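Local coordinates for ribosomal-protein-S5-alanine N-acetyltransferase (Vibrio fischeri, PDB 3IGR) that probably acetylates the N-terminal alanine of ribosomal protein uS5, taking the acetyl group from acetyl-CoA, at residues V12-S17 / L66-V71; A24-R29 / I81-Y86; A136-N141 / E170-T175. All blocks are in the same frame, centred on the assembly; numbering follows the deposited sequence.

The three contacts lie along one curved mixed sheet of the GNAT acetyltransferase fold. Contacts 1 and 2 have centres 11 Å apart and touch directly: strands 68-74 and 79-90 are neighbours, with Phe70 N 2.8 Å from Val84 O and Phe68 O 2.8 Å from Tyr86 N. Their side chains also meet, Tyr69 OH lying 3.3 Å from Phe27 CZ. Contact 3 belongs to the other end of the sheet, its centre about 25 Å from that of contact 1 and 21 Å from that of contact 2, without touching either. Strand 96-103 separates strand 79-90 of contact 2 from strand 132-137 of contact 3; 96-103 and 132-137 form the parallel pair whose splaying receives acetyl-CoA in GNAT relatives.

Contact 1 of 3, residues V12-S17 / L66-V71; sequences VRLIKS and LAFYFV
Leu14 CD2 sits over the centre of the Phe70 ring, 3.8 Å from its centroid and 9° off the ring normal, a CH-pi contact at the apolar middle of an antiparallel strand pair. Strands 10-14 and 68-74 belong to the early part of the GNAT sheet. Leu14 CB leads away from the partner strand; CG, anti to the carbonyl carbon (chi1 -72°), lies near Phe70 CE1, and from it CD2 reaches over the ring and packs against Phe68 CB. Val12 crosses Phe70 at about a right angle, CG1 lying 4.0 Å from Phe70 CD1. Helix 112-126 covers this side, its Thr120 touching both Val12 and Phe70.

Ile15 packs with other residues of strand 68-74. Its CD1 is 3.8 Å from Val71 CG1, and its CG2, 3.9 Å from Tyr69 CD2, approaches the ring obliquely with the two side chains side by side. Ile23 of helix 20-29 touches both Ile15 and Val71.

Three backbone bonds fix the register. Arg13 and Val71 form a hydrogen-bonded pair, Val71 N to Arg13 O at 2.9 Å and Arg13 N to Val71 O at 3.2 Å. Just past the strand end, Ile15 N continues the pairing by donating to Tyr69 O at 3.0 Å, with an almost straight N-H...O angle of 171°.

The polar edge is the Arg13 guanidinium. Val71 CG2 lies over one of its faces, beside an arginine chain extended from CG to NE. NH1 forms a salt bridge with OD2 of Asp19, and it also donates to Leu14 O at 3.1 Å, the carbonyl oxygen lying in the guanidinium plane.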
# COMPACT_ATOMS: atom_id res chain seq x y z
N VAL A 12 10.47 -8.79 -12.49
CA VAL A 12 9.45 -9.83 -12.49
C VAL A 12 9.13 -10.08 -13.96
O VAL A 12 8.77 -9.15 -14.70
CB VAL A 12 8.16 -9.41 -11.74
CG1 VAL A 12 7.18 -10.60 -11.61
CG2 VAL A 12 8.50 -8.86 -10.37
N ARG A 13 9.28 -11.32 -14.39
CA ARG A 13 9.12 -11.66 -15.79
C ARG A 13 8.68 -13.10 -15.87
O ARG A 13 8.74 -13.82 -14.87
CB ARG A 13 10.42 -11.45 -16.57
CG ARG A 13 11.62 -12.26 -16.09
CD ARG A 13 12.65 -12.40 -17.21
NE ARG A 13 13.91 -13.02 -16.78
CZ ARG A 13 14.09 -14.33 -16.61
NH1 ARG A 13 13.10 -15.20 -16.82
NH2 ARG A 13 15.28 -14.78 -16.22
N LEU A 14 8.22 -13.51 -17.04
CA LEU A 14 7.86 -14.92 -17.24
C LEU A 14 9.12 -15.77 -17.24
O LEU A 14 10.16 -15.35 -17.73
CB LEU A 14 7.06 -15.10 -18.54
CG LEU A 14 5.62 -14.57 -18.51
CD1 LEU A 14 4.96 -14.66 -19.89
CD2 LEU A 14 4.77 -15.31 -17.47
N ILE A 15 9.02 -16.95 -16.65
CA ILE A 15 10.12 -17.90 -16.62
C ILE A 15 10.40 -18.42 -18.04
O ILE A 15 9.48 -18.49 -18.87
CB ILE A 15 9.83 -19.04 -15.60
CG1 ILE A 15 11.12 -19.73 -15.15
CG2 ILE A 15 8.75 -20.02 -16.11
CD1 ILE A 15 10.92 -20.79 -14.08
N LYS A 16 11.66 -18.75 -18.32
CA LYS A 16 12.09 -19.20 -19.64
C LYS A 16 12.87 -20.51 -19.55
O LYS A 16 13.36 -20.88 -18.48
CB LYS A 16 12.96 -18.14 -20.32
CG LYS A 16 12.23 -16.86 -20.73
CD LYS A 16 13.02 -16.04 -21.73
CE LYS A 16 13.96 -15.06 -21.03
NZ LYS A 16 14.00 -13.72 -21.70
N SER A 17 13.01 -21.19 -20.69
CA SER A 17 13.83 -22.39 -20.78
C SER A 17 15.22 -22.21 -20.16
O SER A 17 15.68 -23.07 -19.41
CB SER A 17 13.95 -22.86 -22.23
OG SER A 17 12.69 -23.29 -22.73
N LEU A 66 -2.62 -20.26 -21.10
CA LEU A 66 -3.20 -21.21 -20.17
C LEU A 66 -2.59 -21.16 -18.78
O LEU A 66 -3.16 -21.68 -17.83
CB LEU A 66 -3.03 -22.63 -20.72
CG LEU A 66 -4.15 -23.18 -21.61
CD1 LEU A 66 -3.73 -24.48 -22.30
CD2 LEU A 66 -5.43 -23.38 -20.79
N ALA A 67 -1.40 -20.56 -18.67
CA ALA A 67 -0.71 -20.47 -17.38
C ALA A 67 0.43 -19.46 -17.48
O ALA A 67 0.99 -19.25 -18.55
CB ALA A 67 -0.16 -21.84 -16.96
N PHE A 68 0.75 -18.83 -16.36
CA PHE A 68 1.74 -17.75 -16.35
C PHE A 68 2.57 -17.93 -15.09
O PHE A 68 2.10 -17.69 -13.96
CB PHE A 68 1.04 -16.38 -16.41
CG PHE A 68 0.09 -16.24 -17.59
CD1 PHE A 68 0.57 -15.86 -18.85
CD2 PHE A 68 -1.25 -16.53 -17.46
CE1 PHE A 68 -0.29 -15.76 -19.94
CE2 PHE A 68 -2.13 -16.44 -18.56
CZ PHE A 68 -1.64 -16.06 -19.79
N TYR A 69 3.78 -18.43 -15.28
CA TYR A 69 4.64 -18.70 -14.15
C TYR A 69 5.70 -17.61 -14.15
O TYR A 69 6.55 -17.58 -15.03
CB TYR A 69 5.25 -20.09 -14.27
CG TYR A 69 5.92 -20.58 -13.01
CD1 TYR A 69 5.38 -21.63 -12.28
CD2 TYR A 69 7.10 -19.97 -12.53
CE1 TYR A 69 5.99 -22.08 -11.11
CE2 TYR A 69 7.72 -20.41 -11.37
CZ TYR A 69 7.16 -21.47 -10.67
OH TYR A 69 7.76 -21.92 -9.52
N PHE A 70 5.61 -16.68 -13.20
CA PHE A 70 6.58 -15.59 -13.10
C PHE A 70 7.69 -15.89 -12.11
O PHE A 70 7.46 -16.53 -11.08
CB PHE A 70 5.91 -14.31 -12.63
CG PHE A 70 4.97 -13.69 -13.63
CD1 PHE A 70 5.43 -12.70 -14.50
CD2 PHE A 70 3.63 -14.06 -13.64
CE1 PHE A 70 4.56 -12.09 -15.40
CE2 PHE A 70 2.74 -13.48 -14.55
CZ PHE A 70 3.21 -12.48 -15.43
N VAL A 71 8.88 -15.40 -12.41
CA VAL A 71 9.98 -15.39 -11.43
C VAL A 71 10.37 -13.95 -11.04
O VAL A 71 10.18 -13.01 -11.82
CB VAL A 71 11.24 -16.16 -11.91
CG1 VAL A 71 10.95 -17.68 -11.97
CG2 VAL A 71 11.75 -15.65 -13.26

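Contact 2 of 3, residues A24-R29 / I81-Y86; sequences ANYFMR and IGTVSY
A classic beta bulge, in which Ile81 and Gly82 both face Val72 of the adjoining strand 68-74, provides the main chain that the Tyr26 ring meets obliquely. Tyr26 CE1 is 3.4 Å from Ile81 C and 3.5 Å from Gly82 N, and Tyr26 OH passes Gly82 CA at 3.7 Å, so this side of the phenol meets main-chain atoms. Tyr26 CB already points toward the strand, and CG, anti to the backbone N (chi1 166°), continues outward from it.

Farther along the strand, Thr83 CG2 touches two aromatic rings, Tyr26 CE2 at 4.0 Å and Phe27 CZ at 3.9 Å, the phenylalanine reaching it tip to tip. The two rings also pack on each other: Tyr26 CD2 stands 3.7 Å above the plane of the Phe27 ring, over its centre. This is helix 20-29 lying across one face of the GNAT sheet; the axis of residues 24-29 runs at 104° to that of residues 81-86, 9.1 Å away at closest approach.

No hydrogen bond joins the two segments directly, but Ser102 of strand 96-103 links them, its OG bonded both to Tyr26 OH and to Thr83 OG1. Arg29, at the exposed end of the contact, passes obliquely across Ile81, NH2 lying 4.1 Å from Ile81 CG2. That NH2 is hydrogen-bonded to Ile80 O, while NE forms a salt bridge with Asp104.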
# COMPACT_ATOMS: atom_id res chain seq x y z
N ALA A 24 15.91 -24.14 -10.26
CA ALA A 24 16.25 -25.32 -9.47
C ALA A 24 17.00 -24.91 -8.20
O ALA A 24 16.62 -25.32 -7.10
CB ALA A 24 17.12 -26.29 -10.29
N ASN A 25 18.05 -24.09 -8.36
CA ASN A 25 18.84 -23.58 -7.24
C ASN A 25 17.96 -22.88 -6.21
O ASN A 25 18.16 -23.04 -5.02
CB ASN A 25 19.94 -22.63 -7.71
CG ASN A 25 21.03 -23.34 -8.48
OD1 ASN A 25 21.12 -24.56 -8.46
ND2 ASN A 25 21.86 -22.57 -9.17
N TYR A 26 16.99 -22.11 -6.69
CA TYR A 26 16.10 -21.37 -5.82
C TYR A 26 15.29 -22.30 -4.91
O TYR A 26 15.16 -22.03 -3.71
CB TYR A 26 15.16 -20.46 -6.62
CG TYR A 26 14.00 -19.93 -5.82
CD1 TYR A 26 14.15 -18.84 -4.96
CD2 TYR A 26 12.73 -20.52 -5.91
CE1 TYR A 26 13.10 -18.38 -4.21
CE2 TYR A 26 11.67 -20.05 -5.17
CZ TYR A 26 11.85 -18.98 -4.32
OH TYR A 26 10.79 -18.51 -3.59
N PHE A 27 14.73 -23.38 -5.45
CA PHE A 27 13.91 -24.26 -4.63
C PHE A 27 14.79 -25.12 -3.76
O PHE A 27 14.44 -25.44 -2.62
CB PHE A 27 12.92 -25.08 -5.48
CG PHE A 27 11.74 -24.27 -5.96
CD1 PHE A 27 10.81 -23.77 -5.04
CD2 PHE A 27 11.56 -23.98 -7.30
CE1 PHE A 27 9.72 -23.00 -5.46
CE2 PHE A 27 10.48 -23.21 -7.73
CZ PHE A 27 9.55 -22.72 -6.81
N MSE A 28 15.96 -25.45 -4.27
CA MSE A 28 16.90 -26.26 -3.51
C MSE A 28 17.45 -25.43 -2.35
O MSE A 28 17.65 -25.96 -1.26
CB MSE A 28 17.97 -26.78 -4.46
CG MSE A 28 19.25 -27.13 -3.84
SE MSE A 28 20.31 -28.05 -5.16
CE MSE A 28 19.98 -26.98 -6.76
N ARG A 29 17.64 -24.13 -2.58
CA ARG A 29 18.10 -23.18 -1.56
C ARG A 29 17.06 -23.00 -0.44
O ARG A 29 17.41 -22.95 0.74
CB ARG A 29 18.41 -21.82 -2.23
CG ARG A 29 19.10 -20.78 -1.35
CD ARG A 29 19.86 -19.72 -2.18
NE ARG A 29 18.97 -18.69 -2.72
CZ ARG A 29 18.58 -18.58 -4.00
NH1 ARG A 29 19.03 -19.42 -4.93
NH2 ARG A 29 17.76 -17.61 -4.35
N ILE A 81 14.77 -15.13 -6.79
CA ILE A 81 14.52 -14.99 -5.35
C ILE A 81 13.04 -15.06 -5.00
O ILE A 81 12.64 -14.79 -3.87
CB ILE A 81 15.11 -13.67 -4.80
CG1 ILE A 81 14.43 -12.47 -5.48
CG2 ILE A 81 16.64 -13.68 -5.00
CD1 ILE A 81 13.98 -11.37 -4.55
N GLY A 82 12.22 -15.45 -5.98
CA GLY A 82 10.77 -15.53 -5.75
C GLY A 82 10.04 -16.00 -6.99
O GLY A 82 10.62 -16.03 -8.08
N THR A 83 8.78 -16.39 -6.80
CA THR A 83 7.94 -16.87 -7.88
C THR A 83 6.52 -16.36 -7.64
O THR A 83 6.11 -16.14 -6.50
CB THR A 83 7.88 -18.43 -7.93
OG1 THR A 83 7.34 -18.92 -6.71
CG2 THR A 83 9.26 -19.07 -8.17
N VAL A 84 5.78 -16.16 -8.72
CA VAL A 84 4.34 -15.86 -8.63
C VAL A 84 3.74 -16.67 -9.75
O VAL A 84 4.06 -16.43 -10.91
CB VAL A 84 4.00 -14.34 -8.78
CG1 VAL A 84 2.51 -14.10 -8.57
CG2 VAL A 84 4.78 -13.48 -7.77
N SER A 85 2.92 -17.65 -9.40
CA SER A 85 2.42 -18.60 -10.39
C SER A 85 0.91 -18.50 -10.52
O SER A 85 0.20 -18.67 -9.54
CB SER A 85 2.80 -20.02 -9.99
OG SER A 85 2.17 -20.96 -10.85
N TYR A 86 0.43 -18.22 -11.73
CA TYR A 86 -1.01 -18.21 -12.02
C TYR A 86 -1.32 -19.50 -12.76
O TYR A 86 -0.79 -19.75 -13.85
CB TYR A 86 -1.41 -16.98 -12.84
CG TYR A 86 -1.14 -15.70 -12.08
CD1 TYR A 86 -2.09 -15.17 -11.22
CD2 TYR A 86 0.11 -15.06 -12.18
CE1 TYR A 86 -1.83 -14.00 -10.51
CE2 TYR A 86 0.38 -13.90 -11.46
CZ TYR A 86 -0.60 -13.38 -10.63
OH TYR A 86 -0.35 -12.27 -9.89

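Contact 3 of 3, residues A136-N141 / E170-T175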
# COMPACT_ATOMS: atom_id res chain seq x y z
N ALA A 136 -5.36 -18.89 -1.44
CA ALA A 136 -5.70 -19.62 -0.23
C ALA A 136 -4.44 -19.73 0.63
O ALA A 136 -3.35 -19.99 0.12
CB ALA A 136 -6.20 -21.00 -0.58
N TYR A 137 -4.58 -19.54 1.93
CA TYR A 137 -3.43 -19.54 2.83
C TYR A 137 -3.76 -20.18 4.17
O TYR A 137 -4.90 -20.10 4.65
CB TYR A 137 -2.90 -18.11 3.03
CG TYR A 137 -3.81 -17.17 3.80
CD1 TYR A 137 -3.67 -17.02 5.19
CD2 TYR A 137 -4.79 -16.40 3.15
CE1 TYR A 137 -4.48 -16.14 5.91
CE2 TYR A 137 -5.61 -15.51 3.86
CZ TYR A 137 -5.45 -15.39 5.23
OH TYR A 137 -6.26 -14.54 5.94
N ILE A 138 -2.76 -20.83 4.76
CA ILE A 138 -2.91 -21.42 6.09
C ILE A 138 -3.04 -20.25 7.09
O ILE A 138 -2.23 -19.31 7.06
CB ILE A 138 -1.69 -22.32 6.44
CG1 ILE A 138 -1.60 -23.53 5.50
CG2 ILE A 138 -1.76 -22.78 7.93
CD1 ILE A 138 -0.18 -24.14 5.36
N PRO A 139 -4.05 -20.29 7.98
CA PRO A 139 -4.28 -19.11 8.84
C PRO A 139 -3.05 -18.63 9.61
O PRO A 139 -2.91 -17.43 9.82
CB PRO A 139 -5.37 -19.58 9.82
CG PRO A 139 -6.07 -20.68 9.13
CD PRO A 139 -5.03 -21.36 8.24
N ARG A 140 -2.15 -19.53 10.02
CA ARG A 140 -1.01 -19.07 10.81
C ARG A 140 0.13 -18.50 9.95
O ARG A 140 1.13 -18.04 10.49
CB ARG A 140 -0.54 -20.14 11.81
CG ARG A 140 0.21 -21.29 11.20
CD ARG A 140 0.39 -22.44 12.20
NE ARG A 140 1.08 -23.56 11.54
CZ ARG A 140 0.49 -24.52 10.83
NH1 ARG A 140 -0.84 -24.55 10.67
NH2 ARG A 140 1.23 -25.46 10.28
N ASN A 141 -0.02 -18.55 8.63
CA ASN A 141 0.90 -17.86 7.72
C ASN A 141 0.58 -16.36 7.67
O ASN A 141 -0.04 -15.87 6.71
CB ASN A 141 0.84 -18.48 6.32
CG ASN A 141 2.00 -18.07 5.44
OD1 ASN A 141 2.76 -17.15 5.76
ND2 ASN A 141 2.12 -18.73 4.29
N GLU A 170 -4.24 -29.31 6.25
CA GLU A 170 -4.17 -27.97 6.82
C GLU A 170 -5.38 -27.13 6.38
O GLU A 170 -5.71 -27.09 5.20
CB GLU A 170 -2.85 -27.28 6.42
CG GLU A 170 -1.60 -27.93 7.05
CD GLU A 170 -1.38 -27.48 8.48
OE1 GLU A 170 -2.12 -26.61 8.97
OE2 GLU A 170 -0.44 -28.00 9.14
N ASP A 171 -6.06 -26.54 7.35
CA ASP A 171 -7.10 -25.56 7.11
C ASP A 171 -6.52 -24.41 6.24
O ASP A 171 -5.34 -24.07 6.36
CB ASP A 171 -7.63 -24.98 8.45
CG ASP A 171 -8.34 -26.03 9.33
OD1 ASP A 171 -8.55 -27.19 8.91
OD2 ASP A 171 -8.73 -25.69 10.47
N HIS A 172 -7.34 -23.84 5.34
CA HIS A 172 -6.93 -22.68 4.56
C HIS A 172 -8.04 -21.66 4.49
O HIS A 172 -9.22 -22.02 4.34
CB HIS A 172 -6.62 -23.06 3.12
CG HIS A 172 -5.29 -23.73 2.94
ND1 HIS A 172 -4.32 -23.24 2.11
CD2 HIS A 172 -4.80 -24.87 3.48
CE1 HIS A 172 -3.27 -24.04 2.13
NE2 HIS A 172 -3.54 -25.05 2.95
N ILE A 173 -7.65 -20.38 4.58
CA ILE A 173 -8.56 -19.28 4.32
C ILE A 173 -8.71 -19.12 2.82
O ILE A 173 -7.73 -19.13 2.10
CB ILE A 173 -8.03 -17.95 4.94
CG1 ILE A 173 -7.74 -18.11 6.44
CG2 ILE A 173 -9.00 -16.81 4.68
CD1 ILE A 173 -8.95 -18.48 7.29
N LEU A 174 -9.94 -18.99 2.34
CA LEU A 174 -10.15 -18.76 0.91
C LEU A 174 -10.36 -17.27 0.69
O LEU A 174 -11.15 -16.63 1.38
CB LEU A 174 -11.37 -19.55 0.39
CG LEU A 174 -11.47 -21.03 0.81
CD1 LEU A 174 -12.83 -21.60 0.51
CD2 LEU A 174 -10.38 -21.84 0.14
N THR A 175 -9.63 -16.72 -0.27
CA THR A 175 -9.74 -15.30 -0.57
C THR A 175 -9.78 -15.08 -2.07
O THR A 175 -9.37 -15.95 -2.86
CB THR A 175 -8.56 -14.46 0.04
OG1 THR A 175 -7.37 -14.64 -0.75
CG2 THR A 175 -8.29 -14.85 1.47
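Tyr137 O accepts the N-H of Ile173 at 2.8 Å and also receives a CA-H...O contact from His172. The return bond, Tyr137 N to Ile173 O at 3.2 Å, completes an antiparallel hydrogen-bonded pair between strands 132-137 and 168-178, in the C-terminal part of the GNAT sheet.

Tyr137 and Ile173 also pack through their side chains, which lie side by side and point the same way. Tyr137 CG falls between the backbone N and the carbonyl carbon (chi1 68°). Ile173 CB lies over one face of the ring, displaced toward the rim, 3.8 Å from the centroid in a CH-pi contact. At the ring edge Thr175 CG2 comes within 3.7 Å of Tyr137 CE2. Helix 142-150 adds Ala145 and Leu148 to the surroundings of this tyrosine.

Ile138 CG1 approaches one face of the His172 imidazole, toward its rim, 3.5 Å from His172 NE2. Neither ring nitrogen has a polar partner in the model, and the same holds for Asp171 O, although Pro139 CD lies 3.3 Å from that oxygen.

From Ile138 to Asn141 the chain makes a type I turn leading into helix 142-150; Asn141 is the N-cap, its OD1 accepting from Ser144 N. The turn presents Arg140 to Glu170. NH1 and NH2 grip the two carboxylate oxygens separately in an end-on salt bridge: NH1 to Glu170 OE1 is 3.0 Å and nearly straight at 175°, while NH2 to Glu170 OE2 is 3.2 Å. Guanidinium and carboxylate planes are 44° apart, and both nitrogens meet their oxygens from above the carboxylate plane.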